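Local coordinates for beta-galactosidase (Geobacillus stearothermophilus, PDB 4OIF), which probably hydrolyses terminal non-reducing beta-D-galactose residues of beta-D-galactosides, as a zinc-binding, trimeric enzyme of glycoside hydrolase family 42, at residues 189-194 / 198-203; 212-215 / 219-222; 479-484 / 511-516. All coordinates share one frame; numbering follows the deposited sequence.

In the fold
Contact 1 and contact 2 follow one another along the chain, between helix 184-191 and the start of helix 218-246, within the TIM-barrel part of the protein; their centres are 12 Å apart. They touch directly, with Tyr200 OH 4.0 Å from Leu220 CD2. Contact 3 belongs to the trimerisation domain, its centre 21 Å from that of contact 1, yet Leu511 CD1 reaches to within 3.5 Å of Ala190 O. All three contacts also meet the second subunit and so lie at or near the trimer interface. Contacts 1 and 3 lie away from the zinc and active sites; in contact 2 the side chain of Leu220 is about 12 Å from that of the zinc ligand Cys168.

Contact 1: 189-194 / 198-203; sequences AAWWTS and HTYTDW
Thr193 and His198 close the turn that follows helix 184-191, whose C-terminal end is a Schellman motif: Trp192 leaves the helix with positive phi and releases the chain into the loop. The direct polar tie across the turn is a weak hydrogen bond from His198 N to Thr193 O, 2.8 Å long but bent to 126° at the hydrogen. Thr199 N is nearly as close to the same carbonyl, but its angle is too poor for a bond.

Water supplies two further links. One molecule donates to Trp192 O and makes a weak bond to His198 ND1. A second donates to Thr193 OG1 at 3.3 Å and lies 2.9 Å from Thr199 OG1, joining hydroxyls that do not bond each other. The Thr193 hydroxyl is tucked between its own backbone N and carbonyl carbon (chi1 52°), where it also bonds Asn188 OD1 on the preceding helix. On the imidazole's other nitrogen, His198 NE2 hydrogen-bonds Gly118 O of the second subunit, and Trp192 NE1 bonds Gln25 OE1 of that same subunit.

Apolar contacts centre on Tyr200, which crosses both Trp191 and Thr193 at about a right angle. Its CE2 sits at the edge of the Trp191 indole, near the indole plane, while the Trp191 NE1 is held by Asp223 OD2. Replacing Thr193 by a glycine would probably cost Asn188 OD1 its hydroxyl partner, leave the second water only the Thr199 hydroxyl of the two, and open a gap beside the Tyr200 ring. That ring is also covered from within its own segment, since His198 O stands 3.6 Å above its plane, over the centre. The Thr193 methyl, CG2, meets the ring atom CE2 of Tyr200 at 3.9 Å.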
loop_
_atom_site.group_PDB
_atom_site.type_symbol
_atom_site.label_atom_id
_atom_site.label_comp_id
_atom_site.label_asym_id
_atom_site.label_seq_id
_atom_site.Cartn_x
_atom_site.Cartn_y
_atom_site.Cartn_z
ATOM N N ALA A 189 33.526 1.877 -15.079
ATOM C CA ALA A 189 34.272 1.234 -14.008
ATOM C C ALA A 189 33.707 1.633 -12.653
ATOM O O ALA A 189 33.505 0.799 -11.781
ATOM C CB ALA A 189 35.756 1.597 -14.092
ATOM N N ALA A 190 33.456 2.925 -12.491
ATOM C CA ALA A 190 32.881 3.452 -11.267
ATOM C C ALA A 190 31.528 2.816 -10.944
ATOM O O ALA A 190 31.231 2.532 -9.790
ATOM C CB ALA A 190 32.739 4.967 -11.370
ATOM N N TRP A 191 30.705 2.606 -11.966
ATOM C CA TRP A 191 29.334 2.146 -11.747
ATOM C C TRP A 191 29.176 0.640 -11.803
ATOM O O TRP A 191 28.079 0.130 -11.550
ATOM C CB TRP A 191 28.398 2.751 -12.780
ATOM C CG TRP A 191 28.160 4.186 -12.612
ATOM C CD1 TRP A 191 28.688 5.009 -11.655
ATOM C CD2 TRP A 191 27.319 4.996 -13.424
ATOM N NE1 TRP A 191 28.218 6.290 -11.827
ATOM C CE2 TRP A 191 27.376 6.306 -12.908
ATOM C CE3 TRP A 191 26.518 4.743 -14.536
ATOM C CZ2 TRP A 191 26.665 7.351 -13.467
ATOM C CZ3 TRP A 191 25.821 5.782 -15.096
ATOM C CH2 TRP A 191 25.896 7.072 -14.563
ATOM N N TRP A 192 30.258 -0.056 -12.161
ATOM C CA TRP A 192 30.266 -1.519 -12.328
ATOM C C TRP A 192 29.187 -1.973 -13.321
ATOM O O TRP A 192 28.389 -2.875 -13.034
ATOM C CB TRP A 192 30.083 -2.222 -10.972
ATOM C CG TRP A 192 30.690 -3.603 -10.929
ATOM C CD1 TRP A 192 30.031 -4.786 -11.047
ATOM C CD2 TRP A 192 32.084 -3.932 -10.784
ATOM N NE1 TRP A 192 30.920 -5.833 -10.979
ATOM C CE2 TRP A 192 32.186 -5.338 -10.821
ATOM C CE3 TRP A 192 33.248 -3.176 -10.623
ATOM C CZ2 TRP A 192 33.405 -6.005 -10.701
ATOM C CZ3 TRP A 192 34.456 -3.836 -10.502
ATOM C CH2 TRP A 192 34.526 -5.240 -10.544
ATOM N N THR A 193 29.171 -1.348 -14.493
ATOM C CA THR A 193 28.105 -1.580 -15.458
ATOM C C THR A 193 28.244 -2.894 -16.215
ATOM O O THR A 193 27.318 -3.289 -16.925
ATOM C CB THR A 193 28.019 -0.447 -16.488
ATOM O OG1 THR A 193 29.305 -0.234 -17.075
ATOM C CG2 THR A 193 27.550 0.828 -15.820
ATOM N N SER A 194 29.379 -3.571 -16.067
ATOM C CA SER A 194 29.533 -4.895 -16.659
ATOM C C SER A 194 28.455 -5.855 -16.161
ATOM O O SER A 194 27.992 -6.727 -16.892
ATOM C CB SER A 194 30.918 -5.460 -16.351
ATOM O OG SER A 194 31.210 -5.329 -14.974
ATOM N N HIS A 198 25.220 -3.967 -18.682
ATOM C CA HIS A 198 24.774 -2.586 -18.660
ATOM C C HIS A 198 25.835 -1.601 -19.153
ATOM O O HIS A 198 25.616 -0.392 -19.127
ATOM C CB HIS A 198 24.329 -2.221 -17.241
ATOM C CG HIS A 198 22.994 -2.792 -16.873
ATOM N ND1 HIS A 198 22.581 -2.961 -15.566
ATOM C CD2 HIS A 198 21.976 -3.234 -17.649
ATOM C CE1 HIS A 198 21.364 -3.475 -15.555
ATOM N NE2 HIS A 198 20.975 -3.651 -16.807
ATOM N N THR A 199 26.967 -2.121 -19.620
ATOM C CA THR A 199 28.059 -1.276 -20.091
ATOM C C THR A 199 27.613 -0.292 -21.174
ATOM O O THR A 199 26.995 -0.672 -22.175
ATOM C CB THR A 199 29.224 -2.113 -20.646
ATOM O OG1 THR A 199 29.607 -3.109 -19.687
ATOM C CG2 THR A 199 30.419 -1.216 -20.970
ATOM N N TYR A 200 27.921 0.981 -20.960
ATOM C CA TYR A 200 27.521 2.013 -21.906
ATOM C C TYR A 200 28.605 2.213 -22.945
ATOM O O TYR A 200 29.778 2.336 -22.603
ATOM C CB TYR A 200 27.238 3.330 -21.183
ATOM C CG TYR A 200 26.097 3.267 -20.200
ATOM C CD1 TYR A 200 24.770 3.225 -20.635
ATOM C CD2 TYR A 200 26.336 3.247 -18.831
ATOM C CE1 TYR A 200 23.710 3.177 -19.730
ATOM C CE2 TYR A 200 25.285 3.202 -17.922
ATOM C CZ TYR A 200 23.979 3.170 -18.377
ATOM O OH TYR A 200 22.941 3.118 -17.471
ATOM N N THR A 201 28.221 2.259 -24.214
ATOM C CA THR A 201 29.204 2.426 -25.277
ATOM C C THR A 201 29.060 3.773 -25.983
ATOM O O THR A 201 29.790 4.069 -26.925
ATOM C CB THR A 201 29.120 1.273 -26.304
ATOM O OG1 THR A 201 27.749 0.989 -26.614
ATOM C CG2 THR A 201 29.768 0.023 -25.733
ATOM N N ASP A 202 28.133 4.598 -25.511
ATOM C CA ASP A 202 28.008 5.971 -25.999
ATOM C C ASP A 202 27.264 6.792 -24.963
ATOM O O ASP A 202 26.282 6.314 -24.387
ATOM C CB ASP A 202 27.272 6.026 -27.345
ATOM C CG ASP A 202 27.366 7.396 -28.016
ATOM O OD1 ASP A 202 26.538 8.294 -27.722
ATOM O OD2 ASP A 202 28.280 7.572 -28.846
ATOM N N TRP A 203 27.719 8.022 -24.739
ATOM C CA TRP A 203 27.104 8.919 -23.763
ATOM C C TRP A 203 25.606 9.136 -23.983
ATOM O O TRP A 203 24.872 9.392 -23.039
ATOM C CB TRP A 203 27.801 10.277 -23.776
ATOM C CG TRP A 203 29.201 10.234 -23.300
ATOM C CD1 TRP A 203 30.328 10.192 -24.068
ATOM C CD2 TRP A 203 29.641 10.217 -21.936
ATOM N NE1 TRP A 203 31.444 10.160 -23.267
ATOM C CE2 TRP A 203 31.054 10.174 -21.956
ATOM C CE3 TRP A 203 28.983 10.235 -20.704
ATOM C CZ2 TRP A 203 31.817 10.148 -20.790
ATOM C CZ3 TRP A 203 29.747 10.208 -19.541
ATOM C CH2 TRP A 203 31.145 10.167 -19.595
HETATM O O HOH W 1 25.463 -2.802 -13.814
HETATM O O HOH W 2 31.837 -1.983 -18.217
#

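Contact 2: 212-215 / 219-222; sequences IGEH and GLNL
Glu214 and Leu220 meet because each carries its CG anti to its own backbone N (chi1 -175° and 168°), which brings the two side chains toward each other between loop and helix. The Glu214 chain then bends at chi2 (58°), and its aliphatic part, rather than its carboxylate, makes the contact: Glu214 CG lies 3.9 Å from Leu220 CD2, the two side chains meeting at a slant. Asn221, one residue further along the helix, approaches the loop with its amide and not with its stem. Its ND2 comes within 3.5 Å of His215 O without making a hydrogen bond, and its OD1 lies 4.1 Å from His215 CA.

The join is therefore one of van der Waals contact, and the polar ends are engaged elsewhere. Both oxygens of the buried Glu214 carboxylate have partners: OE1 pairs with Thr216 OG1, and OE2 receives the backbone N-H of Gly118 of the second subunit. With each oxygen tied, the carboxylate is probably fixed in its rotation, and the loop is fastened to the trimer interface. Gly213 and Glu214 together face Ser210 in a classic beta bulge, and Gly213 O binds a glycerol that probably came from the crystallisation liquor.

Leu220 also touches Tyr200 and Pro209, and Pro209 in turn touches Asn221. The contact lies at the N-terminal end of helix 218-246, the long helix that leads into strand 252-259 of the barrel sheet. On the loop side, the chain arrives from helix 184-191, and Asn221 ND2, the atom of its side chain nearest the loop, hydrogen-bonds Asp427 OD2 at the end of helix 419-427, joining the barrel helix to the trimerisation domain.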
loop_
_atom_site.group_PDB
_atom_site.type_symbol
_atom_site.label_atom_id
_atom_site.label_comp_id
_atom_site.label_asym_id
_atom_site.label_seq_id
_atom_site.Cartn_x
_atom_site.Cartn_y
_atom_site.Cartn_z
ATOM N N ILE A 212 10.562 2.649 -14.789
ATOM C CA ILE A 212 10.237 1.917 -16.015
ATOM C C ILE A 212 11.456 1.773 -16.913
ATOM O O ILE A 212 11.328 1.401 -18.089
ATOM C CB ILE A 212 9.107 2.585 -16.834
ATOM C CG1 ILE A 212 9.521 3.985 -17.292
ATOM C CG2 ILE A 212 7.808 2.607 -16.048
ATOM C CD1 ILE A 212 8.745 4.485 -18.525
ATOM N N GLY A 213 12.629 2.054 -16.350
ATOM C CA GLY A 213 13.881 1.916 -17.064
ATOM C C GLY A 213 14.968 1.249 -16.228
ATOM O O GLY A 213 14.929 0.054 -15.944
ATOM N N GLU A 214 15.962 2.037 -15.841
ATOM C CA GLU A 214 17.097 1.533 -15.096
ATOM C C GLU A 214 17.052 2.039 -13.659
ATOM O O GLU A 214 17.108 3.236 -13.427
ATOM C CB GLU A 214 18.400 1.968 -15.761
ATOM C CG GLU A 214 19.629 1.386 -15.106
ATOM C CD GLU A 214 19.593 -0.129 -15.098
ATOM O OE1 GLU A 214 19.136 -0.717 -14.081
ATOM O OE2 GLU A 214 20.003 -0.725 -16.121
ATOM N N HIS A 215 16.955 1.138 -12.692
ATOM C CA HIS A 215 16.954 1.550 -11.294
ATOM C C HIS A 215 17.800 0.588 -10.467
ATOM O O HIS A 215 17.747 0.599 -9.239
ATOM C CB HIS A 215 15.523 1.620 -10.752
ATOM C CG HIS A 215 14.723 0.390 -11.026
ATOM N ND1 HIS A 215 14.859 -0.765 -10.286
ATOM C CD2 HIS A 215 13.800 0.122 -11.982
ATOM C CE1 HIS A 215 14.048 -1.691 -10.768
ATOM N NE2 HIS A 215 13.393 -1.177 -11.797
ATOM N N GLY A 219 25.449 3.321 -8.832
ATOM C CA GLY A 219 26.277 4.475 -9.158
ATOM C C GLY A 219 25.509 5.496 -9.969
ATOM O O GLY A 219 25.696 6.703 -9.806
ATOM N N LEU A 220 24.632 5.002 -10.843
ATOM C CA LEU A 220 23.731 5.866 -11.591
ATOM C C LEU A 220 22.765 6.558 -10.635
ATOM O O LEU A 220 22.553 7.755 -10.739
ATOM C CB LEU A 220 22.964 5.076 -12.657
ATOM C CG LEU A 220 21.772 5.774 -13.328
ATOM C CD1 LEU A 220 22.163 7.118 -13.948
ATOM C CD2 LEU A 220 21.119 4.880 -14.377
ATOM N N ASN A 221 22.179 5.814 -9.704
ATOM C CA ASN A 221 21.237 6.417 -8.761
ATOM C C ASN A 221 21.888 7.538 -7.933
ATOM O O ASN A 221 21.341 8.657 -7.794
ATOM C CB ASN A 221 20.656 5.337 -7.844
ATOM C CG ASN A 221 19.973 4.229 -8.615
ATOM O OD1 ASN A 221 19.418 4.460 -9.682
ATOM N ND2 ASN A 221 19.995 3.027 -8.071
ATOM N N LEU A 222 23.074 7.228 -7.417
ATOM C CA LEU A 222 23.865 8.147 -6.611
ATOM C C LEU A 222 24.246 9.398 -7.409
ATOM O O LEU A 222 23.935 10.526 -7.005
ATOM C CB LEU A 222 25.113 7.429 -6.100
ATOM C CG LEU A 222 26.055 8.158 -5.141
ATOM C CD1 LEU A 222 25.322 8.668 -3.902
ATOM C CD2 LEU A 222 27.190 7.218 -4.742
#

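Contact 3: 479-484 / 511-516; sequences VSEETI and LAYLGG
Tyr513 OH donates a 2.6 Å hydrogen bond to Val479 O, the shortest polar link between the loop 511-516 and the start of helix 481-492 in the trimerisation domain. The carbonyl oxygen lies at the edge of the phenol ring and in its plane. Seen from the acceptor, the C=O...donor angle is 149°, and the hydroxyl is tilted 18° out of the carbonyl plane.

The acceptor residue stands immediately before a capped helix. Ser480 is the N-cap: its OG accepts from Thr483 N at 3.0 Å in a nearly straight bond (170° at the hydrogen). The phenol thus reaches the chain just where the helix begins, with Tyr513 OH 3.5 Å from Glu481 N, and the N-terminal end of the helix may help polarise the hydroxyl.

With CG anti to the carbonyl carbon, the Tyr513 ring is carried out from the loop so that its hydroxyl reaches Val479 O. Ile484, from the first helical turn, comes from the opposite direction and brings CD1 to 3.8 Å from Tyr513 OH. Glu481 flanks the ring edge with its CD, while its OE1 is bonded to His518 NE2.

Neighbouring backbone bonds tie Val479 to Val506 and Tyr513 to Ile505, so both sides of the contact rest on the same intervening piece of chain. On the loop, Ala512 O accepts from Arg366 NE of the second subunit, which links this stretch to the trimer interface. The looser apolar touch of the ring is on Val479 itself, whose CG1 lies 4.4 Å from Tyr513 CE2.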
loop_
_atom_site.group_PDB
_atom_site.type_symbol
_atom_site.label_atom_id
_atom_site.label_comp_id
_atom_site.label_asym_id
_atom_site.label_seq_id
_atom_site.Cartn_x
_atom_site.Cartn_y
_atom_site.Cartn_z
ATOM N N VAL A 479 32.482 5.939 2.424
ATOM C CA VAL A 479 33.521 6.882 2.834
ATOM C C VAL A 479 34.683 6.868 1.830
ATOM O O VAL A 479 35.106 5.816 1.372
ATOM C CB VAL A 479 34.042 6.559 4.262
ATOM C CG1 VAL A 479 34.789 5.225 4.282
ATOM C CG2 VAL A 479 34.910 7.693 4.784
ATOM N N SER A 480 35.193 8.039 1.481
ATOM C CA SER A 480 36.277 8.124 0.509
ATOM C C SER A 480 37.626 7.855 1.152
ATOM O O SER A 480 37.766 7.924 2.374
ATOM C CB SER A 480 36.292 9.508 -0.168
ATOM O OG SER A 480 36.731 10.538 0.717
ATOM N N GLU A 481 38.624 7.570 0.320
ATOM C CA GLU A 481 39.997 7.447 0.785
ATOM C C GLU A 481 40.421 8.712 1.519
ATOM O O GLU A 481 41.089 8.655 2.555
ATOM C CB GLU A 481 40.942 7.187 -0.387
ATOM C CG GLU A 481 40.729 5.874 -1.104
ATOM C CD GLU A 481 41.687 4.796 -0.635
ATOM O OE1 GLU A 481 42.098 4.842 0.539
ATOM O OE2 GLU A 481 42.042 3.914 -1.446
ATOM N N GLU A 482 40.014 9.851 0.976
ATOM C CA GLU A 482 40.405 11.143 1.500
ATOM C C GLU A 482 39.834 11.398 2.900
ATOM O O GLU A 482 40.562 11.838 3.813
ATOM C CB GLU A 482 39.971 12.229 0.526
ATOM C CG GLU A 482 40.027 13.632 1.078
ATOM C CD GLU A 482 39.599 14.653 0.046
ATOM O OE1 GLU A 482 40.235 14.703 -1.026
ATOM O OE2 GLU A 482 38.619 15.391 0.292
ATOM N N THR A 483 38.545 11.109 3.073
ATOM C CA THR A 483 37.922 11.221 4.392
ATOM C C THR A 483 38.553 10.250 5.384
ATOM O O THR A 483 38.762 10.602 6.541
ATOM C CB THR A 483 36.405 10.954 4.360
ATOM O OG1 THR A 483 35.758 11.930 3.534
ATOM C CG2 THR A 483 35.828 11.016 5.775
ATOM N N ILE A 484 38.843 9.030 4.934
ATOM C CA ILE A 484 39.551 8.066 5.772
ATOM C C ILE A 484 40.895 8.630 6.244
ATOM O O ILE A 484 41.222 8.545 7.410
ATOM C CB ILE A 484 39.799 6.729 5.041
ATOM C CG1 ILE A 484 38.505 5.931 4.915
ATOM C CG2 ILE A 484 40.802 5.882 5.803
ATOM C CD1 ILE A 484 38.645 4.690 4.023
ATOM N N LEU A 511 31.334 1.584 -4.545
ATOM C CA LEU A 511 32.114 0.430 -4.955
ATOM C C LEU A 511 32.721 -0.198 -3.700
ATOM O O LEU A 511 33.313 0.499 -2.875
ATOM C CB LEU A 511 33.187 0.863 -5.941
ATOM C CG LEU A 511 33.385 0.186 -7.289
ATOM C CD1 LEU A 511 32.072 -0.265 -7.902
ATOM C CD2 LEU A 511 34.123 1.167 -8.214
ATOM N N ALA A 512 32.537 -1.502 -3.532
ATOM C CA ALA A 512 33.065 -2.205 -2.364
ATOM C C ALA A 512 34.595 -2.134 -2.282
ATOM O O ALA A 512 35.281 -2.363 -3.285
ATOM C CB ALA A 512 32.612 -3.648 -2.381
ATOM N N TYR A 513 35.117 -1.795 -1.098
ATOM C CA TYR A 513 36.558 -1.890 -0.826
ATOM C C TYR A 513 36.945 -3.357 -0.845
ATOM O O TYR A 513 36.263 -4.202 -0.254
ATOM C CB TYR A 513 36.935 -1.273 0.527
ATOM C CG TYR A 513 36.969 0.233 0.541
ATOM C CD1 TYR A 513 38.054 0.920 0.013
ATOM C CD2 TYR A 513 35.920 0.976 1.092
ATOM C CE1 TYR A 513 38.098 2.306 0.014
ATOM C CE2 TYR A 513 35.958 2.372 1.106
ATOM C CZ TYR A 513 37.054 3.024 0.563
ATOM O OH TYR A 513 37.116 4.395 0.553
ATOM N N LEU A 514 38.030 -3.669 -1.531
ATOM C CA LEU A 514 38.374 -5.059 -1.746
ATOM C C LEU A 514 39.504 -5.499 -0.836
ATOM O O LEU A 514 40.342 -4.697 -0.431
ATOM C CB LEU A 514 38.763 -5.292 -3.205
ATOM C CG LEU A 514 37.716 -5.099 -4.305
ATOM C CD1 LEU A 514 38.288 -5.636 -5.613
ATOM C CD2 LEU A 514 36.394 -5.781 -3.968
ATOM N N GLY A 515 39.521 -6.783 -0.512
ATOM C CA GLY A 515 40.697 -7.372 0.097
ATOM C C GLY A 515 40.763 -7.090 1.570
ATOM O O GLY A 515 41.832 -6.947 2.147
ATOM N N GLY A 516 39.595 -7.003 2.183
ATOM C CA GLY A 516 39.529 -6.737 3.598
ATOM C C GLY A 516 39.433 -5.256 3.852
ATOM O O GLY A 516 39.505 -4.439 2.944
#